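Putative dehydrogenase (Amycolatopsis orientalis, PDB 5A9T) reduces cyclic imines to amines stereoselectively with NADPH as hydride donor, as an imine reductase of the HIBADH-related family. Local coordinates at residues A[32-37]-A[56-61]; A[84-89]-A[106-111]. One frame throughout, in Å; residues are numbered along the deposited sequence.

Interaction 1 (A[32-37]-A[56-61]); sequences TVWNRS and VDAVSA
The end of strand 30-34 runs beside the short helix 55-60, nearest at T32 and A58, whose CA atoms are 6.3 Å apart. No hydrogen bond joins 32-37 to 56-61; the contact is van der Waals, made by small side-chain groups and one threonine hydroxyl. T32 OG1 lies 3.5 Å from the methyl CB of A61, while T32 CG2, anti to the backbone N, fits between A58 CA and A61 CB, 4.1 Å from each. W34, two residues on and pointing the same way, meets the helix with the root of its side chain, CB standing 3.8 Å from A58 CB. Its indole sits obliquely to that methyl, and one face takes R36 N 3.6 Å above the plane, near the rim, where the chain turns into N35, R36 and S37, which bind NADP(+). On the helix, the backbone bond from S60 N to V56 O is 2.8 Å long. This is the strand-helix packing of a Rossmann fold: T32 and W34 pair with strand 7-11 through backbone bonds to V8 and V10, and T9 of that strand touches T32 and A61 and hydrogen-bonds A58 O.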
loop_
_atom_site.group_PDB
_atom_site.type_symbol
_atom_site.label_atom_id
_atom_site.label_comp_id
_atom_site.label_asym_id
_atom_site.label_seq_id
_atom_site.Cartn_x
_atom_site.Cartn_y
_atom_site.Cartn_z
ATOM N N THR A 32 -19.421 24.659 -24.695
ATOM C CA THR A 32 -18.504 25.365 -25.619
ATOM C C THR A 32 -17.094 24.899 -25.441
ATOM O O THR A 32 -16.611 24.795 -24.301
ATOM C CB THR A 32 -18.615 26.853 -25.478
ATOM O OG1 THR A 32 -19.968 27.292 -25.648
ATOM C CG2 THR A 32 -17.661 27.646 -26.329
ATOM N N VAL A 33 -16.374 24.587 -26.529
ATOM C CA VAL A 33 -15.018 24.072 -26.427
ATOM C C VAL A 33 -14.019 24.931 -27.125
ATOM O O VAL A 33 -14.339 25.565 -28.160
ATOM C CB VAL A 33 -14.893 22.607 -26.885
ATOM C CG1 VAL A 33 -15.763 21.726 -26.083
ATOM C CG2 VAL A 33 -15.271 22.458 -28.360
ATOM N N TRP A 34 -12.822 25.005 -26.569
ATOM C CA TRP A 34 -11.712 25.835 -27.127
ATOM C C TRP A 34 -10.444 25.055 -26.937
ATOM O O TRP A 34 -10.228 24.350 -25.935
ATOM C CB TRP A 34 -11.597 27.187 -26.494
ATOM C CG TRP A 34 -10.425 28.015 -26.899
ATOM C CD1 TRP A 34 -10.397 28.923 -27.926
ATOM C CD2 TRP A 34 -9.102 28.005 -26.354
ATOM N NE1 TRP A 34 -9.136 29.520 -27.989
ATOM C CE2 TRP A 34 -8.319 28.918 -27.084
ATOM C CE3 TRP A 34 -8.459 27.232 -25.386
ATOM C CZ2 TRP A 34 -6.991 29.199 -26.751
ATOM C CZ3 TRP A 34 -7.154 27.541 -25.072
ATOM C CH2 TRP A 34 -6.420 28.446 -25.779
ATOM N N ASN A 35 -9.600 25.160 -27.942
ATOM C CA ASN A 35 -8.264 24.637 -27.883
ATOM C C ASN A 35 -7.322 25.550 -28.626
ATOM O O ASN A 35 -7.724 26.120 -29.621
ATOM C CB ASN A 35 -8.220 23.208 -28.428
ATOM C CG ASN A 35 -6.919 22.498 -28.110
ATOM O OD1 ASN A 35 -6.122 22.144 -29.096
ATOM N ND2 ASN A 35 -6.645 22.214 -26.907
ATOM N N ARG A 36 -6.088 25.628 -28.150
ATOM C CA ARG A 36 -5.070 26.417 -28.811
ATOM C C ARG A 36 -4.929 26.021 -30.302
ATOM O O ARG A 36 -4.898 26.870 -31.120
ATOM C CB ARG A 36 -3.731 26.220 -28.106
ATOM C CG ARG A 36 -3.506 26.972 -26.791
ATOM N N SER A 37 -4.994 24.740 -30.609
ATOM C CA SER A 37 -4.831 24.165 -31.966
ATOM C C SER A 37 -6.149 23.672 -32.472
ATOM O O SER A 37 -6.830 22.964 -31.754
ATOM C CB SER A 37 -3.986 22.883 -31.858
ATOM O OG SER A 37 -2.739 23.186 -31.388
ATOM N N VAL A 56 -11.854 34.685 -26.299
ATOM C CA VAL A 56 -12.778 35.588 -25.721
ATOM C C VAL A 56 -14.217 35.061 -25.894
ATOM O O VAL A 56 -15.084 35.157 -24.971
ATOM C CB VAL A 56 -12.600 36.982 -26.357
ATOM C CG1 VAL A 56 -13.679 37.950 -25.853
ATOM C CG2 VAL A 56 -11.224 37.583 -26.024
ATOM N N ASP A 57 -14.539 34.555 -27.074
ATOM C CA ASP A 57 -15.856 34.007 -27.271
ATOM C C ASP A 57 -16.088 32.776 -26.399
ATOM O O ASP A 57 -17.168 32.585 -25.837
ATOM C CB ASP A 57 -16.081 33.664 -28.736
ATOM C CG ASP A 57 -16.024 34.893 -29.674
ATOM O OD1 ASP A 57 -16.432 36.020 -29.299
ATOM O OD2 ASP A 57 -15.563 34.676 -30.830
ATOM N N ALA A 58 -15.079 31.918 -26.229
ATOM C CA ALA A 58 -15.252 30.766 -25.378
ATOM C C ALA A 58 -15.523 31.165 -23.925
ATOM O O ALA A 58 -16.421 30.657 -23.303
ATOM C CB ALA A 58 -14.013 29.913 -25.398
ATOM N N VAL A 59 -14.732 32.092 -23.426
ATOM C CA VAL A 59 -14.921 32.608 -22.043
ATOM C C VAL A 59 -16.314 33.252 -21.909
ATOM O O VAL A 59 -17.004 33.104 -20.836
ATOM C CB VAL A 59 -13.783 33.616 -21.726
ATOM C CG1 VAL A 59 -14.029 34.458 -20.492
ATOM C CG2 VAL A 59 -12.491 32.801 -21.513
ATOM N N SER A 60 -16.713 34.048 -22.918
ATOM C CA SER A 60 -17.973 34.787 -22.813
ATOM C C SER A 60 -19.222 33.896 -22.877
ATOM O O SER A 60 -20.344 34.340 -22.574
ATOM C CB SER A 60 -18.020 35.892 -23.906
ATOM O OG SER A 60 -16.960 36.805 -23.795
ATOM N N ALA A 61 -19.087 32.616 -23.295
ATOM C CA ALA A 61 -20.206 31.709 -23.506
ATOM C C ALA A 61 -20.827 31.217 -22.201
ATOM O O ALA A 61 -21.972 30.757 -22.171
ATOM C CB ALA A 61 -19.813 30.495 -24.341
#

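Interaction 2 (A[84-89]-A[106-111])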
loop_
_atom_site.group_PDB
_atom_site.type_symbol
_atom_site.label_atom_id
_atom_site.label_comp_id
_atom_site.label_asym_id
_atom_site.label_seq_id
_atom_site.Cartn_x
_atom_site.Cartn_y
_atom_site.Cartn_z
ATOM N N GLU A 84 -10.767 41.021 -19.791
ATOM C CA GLU A 84 -11.983 41.746 -19.411
ATOM C C GLU A 84 -13.202 40.805 -19.262
ATOM O O GLU A 84 -14.018 40.927 -18.277
ATOM C CB GLU A 84 -12.226 42.856 -20.448
ATOM C CG GLU A 84 -11.220 44.031 -20.393
ATOM N N ALA A 85 -13.329 39.865 -20.218
ATOM C CA ALA A 85 -14.412 38.950 -20.198
ATOM C C ALA A 85 -14.438 38.059 -19.003
ATOM O O ALA A 85 -15.463 37.521 -18.669
ATOM C CB ALA A 85 -14.495 38.175 -21.467
ATOM N N LEU A 86 -13.292 37.822 -18.360
ATOM C CA LEU A 86 -13.215 36.942 -17.233
ATOM C C LEU A 86 -13.910 37.477 -15.966
ATOM O O LEU A 86 -14.251 36.725 -15.097
ATOM C CB LEU A 86 -11.764 36.636 -16.859
ATOM C CG LEU A 86 -11.081 35.683 -17.852
ATOM C CD1 LEU A 86 -9.556 35.845 -17.798
ATOM C CD2 LEU A 86 -11.574 34.317 -17.521
ATOM N N ARG A 87 -14.093 38.839 -15.861
ATOM C CA ARG A 87 -14.784 39.370 -14.697
ATOM C C ARG A 87 -16.178 38.801 -14.529
ATOM O O ARG A 87 -16.952 38.744 -15.486
ATOM C CB ARG A 87 -14.887 40.912 -14.817
ATOM C CG ARG A 87 -15.373 41.550 -13.542
ATOM C CD ARG A 87 -15.291 43.102 -13.659
ATOM N NE ARG A 87 -13.859 43.503 -13.742
ATOM C CZ ARG A 87 -12.982 43.516 -12.748
ATOM N NH1 ARG A 87 -13.251 43.097 -11.514
ATOM N NH2 ARG A 87 -11.709 43.828 -13.039
ATOM N N GLY A 88 -16.495 38.349 -13.340
ATOM C CA GLY A 88 -17.725 37.765 -13.084
ATOM C C GLY A 88 -17.989 36.369 -13.505
ATOM O O GLY A 88 -19.110 35.881 -13.491
ATOM N N ARG A 89 -16.911 35.723 -13.922
ATOM C CA ARG A 89 -16.925 34.272 -14.295
ATOM C C ARG A 89 -16.097 33.539 -13.327
ATOM O O ARG A 89 -15.646 34.063 -12.295
ATOM C CB ARG A 89 -16.462 34.119 -15.749
ATOM C CG ARG A 89 -17.272 35.002 -16.723
ATOM C CD ARG A 89 -16.919 34.793 -18.179
ATOM N NE ARG A 89 -17.637 35.796 -18.995
ATOM C CZ ARG A 89 -18.884 35.613 -19.380
ATOM N NH1 ARG A 89 -19.555 34.517 -19.262
ATOM N NH2 ARG A 89 -19.546 36.651 -19.934
ATOM N N LEU A 106 -4.808 31.528 -8.392
ATOM C CA LEU A 106 -5.871 32.076 -7.568
ATOM C C LEU A 106 -5.693 33.623 -7.519
ATOM O O LEU A 106 -6.640 34.362 -7.735
ATOM C CB LEU A 106 -5.880 31.457 -6.175
ATOM C CG LEU A 106 -7.003 31.871 -5.207
ATOM C CD1 LEU A 106 -6.678 33.035 -4.299
ATOM C CD2 LEU A 106 -8.269 32.220 -5.913
ATOM N N ARG A 107 -4.500 34.076 -7.212
ATOM C CA ARG A 107 -4.277 35.552 -7.168
ATOM C C ARG A 107 -4.544 36.172 -8.528
ATOM O O ARG A 107 -5.126 37.317 -8.542
ATOM C CB ARG A 107 -2.830 35.833 -6.683
ATOM C CG ARG A 107 -2.736 35.480 -5.208
ATOM C CD ARG A 107 -1.425 35.974 -4.575
ATOM N NE ARG A 107 -0.227 35.377 -5.197
ATOM C CZ ARG A 107 0.383 34.250 -4.798
ATOM N NH1 ARG A 107 -0.037 33.528 -3.750
ATOM N NH2 ARG A 107 1.421 33.819 -5.475
ATOM N N TRP A 108 -4.097 35.589 -9.649
ATOM C CA TRP A 108 -4.350 35.996 -10.940
ATOM C C TRP A 108 -5.890 36.197 -11.133
ATOM O O TRP A 108 -6.413 37.208 -11.648
ATOM C CB TRP A 108 -3.722 35.079 -11.991
ATOM C CG TRP A 108 -4.127 35.293 -13.361
ATOM C CD1 TRP A 108 -3.523 36.061 -14.286
ATOM C CD2 TRP A 108 -5.210 34.620 -14.079
ATOM N NE1 TRP A 108 -4.172 36.002 -15.456
ATOM C CE2 TRP A 108 -5.166 35.099 -15.386
ATOM C CE3 TRP A 108 -6.171 33.732 -13.716
ATOM C CZ2 TRP A 108 -6.076 34.758 -16.362
ATOM C CZ3 TRP A 108 -7.104 33.298 -14.718
ATOM C CH2 TRP A 108 -7.018 33.832 -16.029
ATOM N N ALA A 109 -6.584 35.171 -10.787
ATOM C CA ALA A 109 -8.081 35.171 -10.900
ATOM C C ALA A 109 -8.716 36.259 -10.108
ATOM O O ALA A 109 -9.580 37.008 -10.671
ATOM C CB ALA A 109 -8.657 33.834 -10.494
ATOM N N GLU A 110 -8.304 36.424 -8.873
ATOM C CA GLU A 110 -8.775 37.520 -8.006
ATOM C C GLU A 110 -8.570 38.886 -8.612
ATOM O O GLU A 110 -9.575 39.709 -8.625
ATOM C CB GLU A 110 -8.113 37.468 -6.601
ATOM C CG GLU A 110 -8.631 36.287 -5.826
ATOM N N ARG A 111 -7.434 39.107 -9.227
ATOM C CA ARG A 111 -7.107 40.420 -9.884
ATOM C C ARG A 111 -8.045 40.706 -11.020
ATOM O O ARG A 111 -8.408 41.842 -11.263
ATOM C CB ARG A 111 -5.650 40.482 -10.400
ATOM C CG ARG A 111 -4.574 40.546 -9.358
ATOM C CD ARG A 111 -3.257 40.947 -10.043
ATOM N NE ARG A 111 -2.571 39.868 -10.781
ATOM C CZ ARG A 111 -1.954 38.810 -10.214
ATOM N NH1 ARG A 111 -1.861 38.688 -8.906
ATOM N NH2 ARG A 111 -1.336 37.945 -10.950
#
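The terminal methyl CD1 of L86 rests against the benzo ring of W108, 3.7 Å from CH2 and 3.9 Å from CZ2 of that indole. The methyl comes in obliquely, and the two side chains cross at about a right angle. W108 does not start toward the loop; with CG anti to the backbone N (chi1 170°), the ring end reaches across to L86. At the more exposed border R87 extends its guanidinium until NH2 is 4.2 Å from R111 O, too long for a hydrogen bond. R111 folds its own guanidinium back along the helix, one face over R107 O and the CA of W108. The pair belongs to the Rossmann-type NAD-binding domain, where the loop 84-89 leads into strand 90-93 and helix 99-111 follows that strand on the way to strand 115-121. Two successive turns shape the loop, type I from E84 to R87 and type II from L86 to R89; G88 is third in the latter, and its positive phi (78°) suits glycine, since a CB there would press on the carbonyl O of R87. R89 ties the turns together, its NE donating to A85 O at 2.8 Å, in the guanidinium plane but bent to 134° at the hydrogen. Further out, L75, Y76 and L79 touch W108, H112 brings its ring against the indole, and T114 OG1 bonds to L86 O.

How the interactions relate
Both interactions lie in the NAD-binding domain, centres 16 Å apart, with no hydrogen bond across either. Interaction 1 has two buried and no exposed touching residues; interaction 2, with L86 and W108 buried but R87 and R111 exposed, is the more superficial. In interaction 1 a strand meets a helix through methyls, a threonine hydroxyl and the CB of W34, beside residues that bind NADP(+); in interaction 2 a turn-rich loop meets a helix through a leucine and an indole, away from the annotated sites. Helix 55-60 connects them: another of its faces packs on loop 84-89, V59 O against R89 CD, V59 CG1 against A85 O and S60 O against R89 NH1.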